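Local coordinates for CBS domain protein (PDB 7LZG) that is of unknown function but carries a pair of CBS domains, modules that in many relatives bind adenine nucleotides and regulate partner proteins, at residues P23-N35 / L42-T55. Numbering follows the deposited sequence.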
loop_
_atom_site.group_PDB
_atom_site.type_symbol
_atom_site.label_atom_id
_atom_site.label_comp_id
_atom_site.label_asym_id
_atom_site.label_seq_id
_atom_site.Cartn_x
_atom_site.Cartn_y
_atom_site.Cartn_z
ATOM N N PRO B 23 15.731 -0.273 8.096
ATOM C CA PRO B 23 15.914 -0.483 9.535
ATOM C C PRO B 23 15.022 0.439 10.350
ATOM O O PRO B 23 14.559 1.481 9.882
ATOM C CB PRO B 23 17.395 -0.160 9.755
ATOM C CG PRO B 23 17.711 0.824 8.683
ATOM C CD PRO B 23 16.889 0.407 7.488
ATOM N N ALA B 24 14.781 0.030 11.600
ATOM C CA ALA B 24 13.945 0.827 12.493
ATOM C C ALA B 24 14.540 2.206 12.739
ATOM O O ALA B 24 13.809 3.148 13.066
ATOM C CB ALA B 24 13.743 0.098 13.820
ATOM N N LYS B 25 15.860 2.341 12.589
ATOM C CA LYS B 25 16.517 3.628 12.781
ATOM C C LYS B 25 16.048 4.673 11.777
ATOM O O LYS B 25 16.132 5.872 12.064
ATOM C CB LYS B 25 18.033 3.447 12.680
ATOM C CG LYS B 25 18.516 2.062 13.095
ATOM C CD LYS B 25 19.998 1.879 12.803
ATOM C CE LYS B 25 20.444 0.443 13.041
ATOM N NZ LYS B 25 21.896 0.256 12.757
ATOM N N ASN B 26 15.556 4.249 10.610
ATOM C CA ASN B 26 15.092 5.152 9.564
ATOM C C ASN B 26 13.572 5.135 9.423
ATOM O O ASN B 26 13.042 5.400 8.341
ATOM C CB ASN B 26 15.748 4.805 8.228
ATOM C CG ASN B 26 17.250 4.994 8.248
ATOM O OD1 ASN B 26 18.008 4.057 7.998
ATOM N ND2 ASN B 26 17.689 6.212 8.542
ATOM N N LEU B 27 12.861 4.828 10.504
ATOM C CA LEU B 27 11.410 4.734 10.488
ATOM C C LEU B 27 10.815 5.600 11.587
ATOM O O LEU B 27 11.446 5.845 12.618
ATOM C CB LEU B 27 10.935 3.290 10.682
ATOM C CG LEU B 27 11.138 2.305 9.536
ATOM C CD1 LEU B 27 10.997 0.891 10.059
ATOM C CD2 LEU B 27 10.135 2.574 8.428
ATOM N N ALA B 28 9.589 6.053 11.355
ATOM C CA ALA B 28 8.797 6.702 12.389
ATOM C C ALA B 28 7.900 5.654 13.035
ATOM O O ALA B 28 7.072 5.038 12.355
ATOM C CB ALA B 28 7.968 7.847 11.808
ATOM N N VAL B 29 8.079 5.435 14.335
ATOM C CA VAL B 29 7.270 4.484 15.085
ATOM C C VAL B 29 6.463 5.251 16.128
ATOM O O VAL B 29 6.696 6.431 16.385
ATOM C CB VAL B 29 8.120 3.381 15.747
ATOM C CG1 VAL B 29 9.060 2.751 14.731
ATOM C CG2 VAL B 29 8.894 3.937 16.928
ATOM N N LEU B 30 5.499 4.557 16.727
ATOM C CA LEU B 30 4.620 5.136 17.732
ATOM C C LEU B 30 4.642 4.282 18.991
ATOM O O LEU B 30 4.613 3.051 18.915
ATOM C CB LEU B 30 3.179 5.255 17.211
ATOM C CG LEU B 30 2.908 6.266 16.095
ATOM C CD1 LEU B 30 1.466 6.169 15.614
ATOM C CD2 LEU B 30 3.219 7.676 16.567
ATOM N N ILE B 31 4.699 4.944 20.150
ATOM C CA ILE B 31 4.551 4.234 21.414
ATOM C C ILE B 31 3.099 3.813 21.590
ATOM O O ILE B 31 2.167 4.518 21.182
ATOM C CB ILE B 31 5.016 5.094 22.604
ATOM C CG1 ILE B 31 4.589 6.552 22.414
ATOM C CG2 ILE B 31 6.516 4.959 22.813
ATOM C CD1 ILE B 31 4.921 7.442 23.592
ATOM N N ASP B 32 2.902 2.652 22.217
ATOM C CA ASP B 32 1.553 2.132 22.408
ATOM C C ASP B 32 0.721 2.997 23.348
ATOM O O ASP B 32 -0.507 2.859 23.370
ATOM C CB ASP B 32 1.613 0.694 22.928
ATOM C CG ASP B 32 2.488 0.549 24.160
ATOM O OD1 ASP B 32 3.141 1.540 24.552
ATOM O OD2 ASP B 32 2.520 -0.561 24.735
ATOM N N THR B 33 1.353 3.886 24.110
ATOM C CA THR B 33 0.653 4.760 25.041
ATOM C C THR B 33 0.286 6.107 24.430
ATOM O O THR B 33 -0.315 6.939 25.120
ATOM C CB THR B 33 1.503 4.978 26.296
ATOM O OG1 THR B 33 2.746 5.589 25.930
ATOM C CG2 THR B 33 1.779 3.648 26.978
ATOM N N HIS B 34 0.636 6.344 23.168
ATOM C CA HIS B 34 0.215 7.562 22.489
ATOM C C HIS B 34 -1.304 7.593 22.376
ATOM O O HIS B 34 -1.937 6.585 22.054
ATOM C CB HIS B 34 0.853 7.636 21.101
ATOM C CG HIS B 34 0.754 8.984 20.457
ATOM N ND1 HIS B 34 1.764 9.918 20.528
ATOM C CD2 HIS B 34 -0.235 9.555 19.730
ATOM C CE1 HIS B 34 1.403 11.006 19.873
ATOM N NE2 HIS B 34 0.193 10.813 19.380
ATOM N N ASN B 35 -1.895 8.750 22.658
ATOM C CA ASN B 35 -3.347 8.851 22.625
ATOM C C ASN B 35 -3.847 8.817 21.184
ATOM O O ASN B 35 -3.215 9.359 20.274
ATOM C CB ASN B 35 -3.822 10.120 23.337
ATOM C CG ASN B 35 -3.396 11.390 22.631
ATOM O OD1 ASN B 35 -4.146 11.948 21.827
ATOM N ND2 ASN B 35 -2.193 11.862 22.936
ATOM N N LEU B 42 -1.099 12.621 13.650
ATOM C CA LEU B 42 0.241 12.163 13.300
ATOM C C LEU B 42 0.216 11.274 12.061
ATOM O O LEU B 42 1.066 11.410 11.175
ATOM C CB LEU B 42 0.860 11.427 14.488
ATOM C CG LEU B 42 2.268 11.846 14.921
ATOM C CD1 LEU B 42 2.497 13.333 14.705
ATOM C CD2 LEU B 42 2.482 11.489 16.382
ATOM N N LEU B 43 -0.758 10.365 11.976
ATOM C CA LEU B 43 -0.822 9.456 10.836
ATOM C C LEU B 43 -1.225 10.182 9.558
ATOM O O LEU B 43 -0.755 9.833 8.469
ATOM C CB LEU B 43 -1.794 8.314 11.128
ATOM C CG LEU B 43 -1.257 7.194 12.019
ATOM C CD1 LEU B 43 -2.352 6.194 12.347
ATOM C CD2 LEU B 43 -0.087 6.505 11.339
ATOM N N SER B 44 -2.093 11.192 9.668
ATOM C CA SER B 44 -2.553 11.900 8.477
ATOM C C SER B 44 -1.424 12.672 7.807
ATOM O O SER B 44 -1.475 12.910 6.594
ATOM C CB SER B 44 -3.696 12.849 8.835
ATOM O OG SER B 44 -3.226 13.954 9.584
ATOM N N GLN B 45 -0.404 13.066 8.568
ATOM C CA GLN B 45 0.724 13.805 8.017
ATOM C C GLN B 45 1.816 12.904 7.459
ATOM O O GLN B 45 2.635 13.370 6.660
ATOM C CB GLN B 45 1.319 14.727 9.084
ATOM C CG GLN B 45 0.380 15.836 9.519
ATOM C CD GLN B 45 -0.123 16.656 8.347
ATOM O OE1 GLN B 45 0.637 17.390 7.715
ATOM N NE2 GLN B 45 -1.410 16.525 8.044
HETATM N N MSE B 46 1.849 11.636 7.856
HETATM C CA MSE B 46 2.852 10.706 7.353
HETATM C C MSE B 46 2.490 10.195 5.967
HETATM O O MSE B 46 1.337 10.273 5.547
HETATM C CB MSE B 46 3.016 9.532 8.312
HETATM C CG MSE B 46 3.466 9.938 9.695
HETATM SE SE MSE B 46 3.269 8.498 10.979
HETATM C CE MSE B 46 3.809 9.466 12.581
ATOM N N THR B 47 3.487 9.667 5.258
ATOM C CA THR B 47 3.275 9.140 3.917
ATOM C C THR B 47 2.974 7.649 3.902
ATOM O O THR B 47 2.448 7.148 2.901
ATOM C CB THR B 47 4.501 9.415 3.042
ATOM O OG1 THR B 47 5.679 8.940 3.706
ATOM C CG2 THR B 47 4.638 10.905 2.773
ATOM N N TYR B 48 3.289 6.935 4.978
ATOM C CA TYR B 48 3.031 5.505 5.061
ATOM C C TYR B 48 1.623 5.254 5.583
ATOM O O TYR B 48 1.119 5.994 6.434
ATOM C CB TYR B 48 4.059 4.828 5.970
ATOM C CG TYR B 48 5.488 5.021 5.516
ATOM C CD1 TYR B 48 5.817 5.008 4.166
ATOM C CD2 TYR B 48 6.507 5.232 6.436
ATOM C CE1 TYR B 48 7.122 5.190 3.746
ATOM C CE2 TYR B 48 7.815 5.416 6.025
ATOM C CZ TYR B 48 8.116 5.393 4.679
ATOM O OH TYR B 48 9.416 5.575 4.263
ATOM N N THR B 49 0.987 4.203 5.062
ATOM C CA THR B 49 -0.366 3.868 5.489
ATOM C C THR B 49 -0.378 3.168 6.842
ATOM O O THR B 49 -1.312 3.361 7.628
ATOM C CB THR B 49 -1.049 2.996 4.432
ATOM O OG1 THR B 49 -1.015 3.666 3.166
ATOM C CG2 THR B 49 -2.500 2.730 4.807
ATOM N N ARG B 50 0.648 2.371 7.137
ATOM C CA ARG B 50 0.760 1.682 8.414
ATOM C C ARG B 50 2.112 1.987 9.039
ATOM O O ARG B 50 3.133 2.019 8.344
ATOM C CB ARG B 50 0.597 0.167 8.257
ATOM C CG ARG B 50 -0.601 -0.244 7.426
ATOM C CD ARG B 50 -0.982 -1.686 7.695
ATOM N NE ARG B 50 -1.411 -1.880 9.075
ATOM C CZ ARG B 50 -2.649 -1.683 9.508
ATOM N NH1 ARG B 50 -3.610 -1.279 8.693
ATOM N NH2 ARG B 50 -2.929 -1.896 10.790
ATOM N N VAL B 51 2.113 2.213 10.348
ATOM C CA VAL B 51 3.354 2.419 11.089
ATOM C C VAL B 51 3.425 1.391 12.212
ATOM O O VAL B 51 2.386 1.009 12.771
ATOM C CB VAL B 51 3.458 3.854 11.633
ATOM C CG1 VAL B 51 3.450 4.854 10.489
ATOM C CG2 VAL B 51 2.333 4.142 12.612
ATOM N N PRO B 52 4.610 0.903 12.560
ATOM C CA PRO B 52 4.714 -0.065 13.654
ATOM C C PRO B 52 4.503 0.604 15.002
ATOM O O PRO B 52 4.690 1.811 15.171
ATOM C CB PRO B 52 6.141 -0.602 13.516
ATOM C CG PRO B 52 6.886 0.513 12.866
ATOM C CD PRO B 52 5.916 1.184 11.939
ATOM N N VAL B 53 4.095 -0.209 15.974
ATOM C CA VAL B 53 3.851 0.243 17.338
ATOM C C VAL B 53 4.781 -0.521 18.266
ATOM O O VAL B 53 4.830 -1.756 18.227
ATOM C CB VAL B 53 2.382 0.046 17.753
ATOM C CG1 VAL B 53 2.198 0.383 19.222
ATOM C CG2 VAL B 53 1.471 0.904 16.892
ATOM N N VAL B 54 5.517 0.215 19.097
ATOM C CA VAL B 54 6.468 -0.364 20.033
ATOM C C VAL B 54 6.192 0.194 21.423
ATOM O O VAL B 54 5.475 1.181 21.594
ATOM C CB VAL B 54 7.930 -0.096 19.619
ATOM C CG1 VAL B 54 8.224 -0.731 18.270
ATOM C CG2 VAL B 54 8.202 1.398 19.579
ATOM N N THR B 55 6.769 -0.463 22.424
ATOM C CA THR B 55 6.669 -0.009 23.804
ATOM C C THR B 55 7.754 1.034 24.068
ATOM O O THR B 55 8.460 1.477 23.158
ATOM C CB THR B 55 6.783 -1.190 24.764
ATOM O OG1 THR B 55 8.126 -1.689 24.749
ATOM C CG2 THR B 55 5.838 -2.305 24.354
#
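Leu30 lies against Val51, Leu42 and Met46 (a selenomethionine) at the heart of a beta-alpha-beta unit of the CBS fold, in which strand 30-31, helix 36-45 and strand 50-54 follow one another and the two strands run parallel. A chi1 of -68°, with CG anti to the carbonyl carbon, carries the branched end of Leu30 over to the Val51 and Leu42 side, where its two methyls take different partners. CD1 meets Val51 CG2 at 3.7 Å on the neighbouring strand, whereas CD2 meets Leu42 CD2 of the helix, the two leucine side chains running antiparallel past one another, and has Met46 CE farther off. Leu30 thus bridges sheet and helix, and Ile88, from a loop beyond both segments, also packs on it. The backbone of the same residue pairs with strand 50-54 through both its polar atoms: Leu30 N donates to Pro52 O at 3.3 Å, and Leu30 O accepts from Val54 N at 3.0 Å. Just beyond, Asp32 N makes a weak bond to Val54 O.

Pro52 and Val54 pack on the other face of the sheet, where Val29 crosses both at about a right angle. Its methyls divide the work, CG1 reaching Pro52 CG at 3.6 Å and CG2 touching Val54 CG2 at 3.7 Å. Phe127 of strand 127-132 adds to the packing on Pro52, linking this unit to the second sheet of the chain.

After strand 30-31 the chain turns in a type I beta turn, Ile31 to His34, that leads into helix 36-45. Asp32 CB rests on Val53 CG1, and the His34 ring, hydrogen-bonded through NE2 to His38 ND1, is approached obliquely by Leu42 CD2, which lies 3.7 Å from His34 CE1.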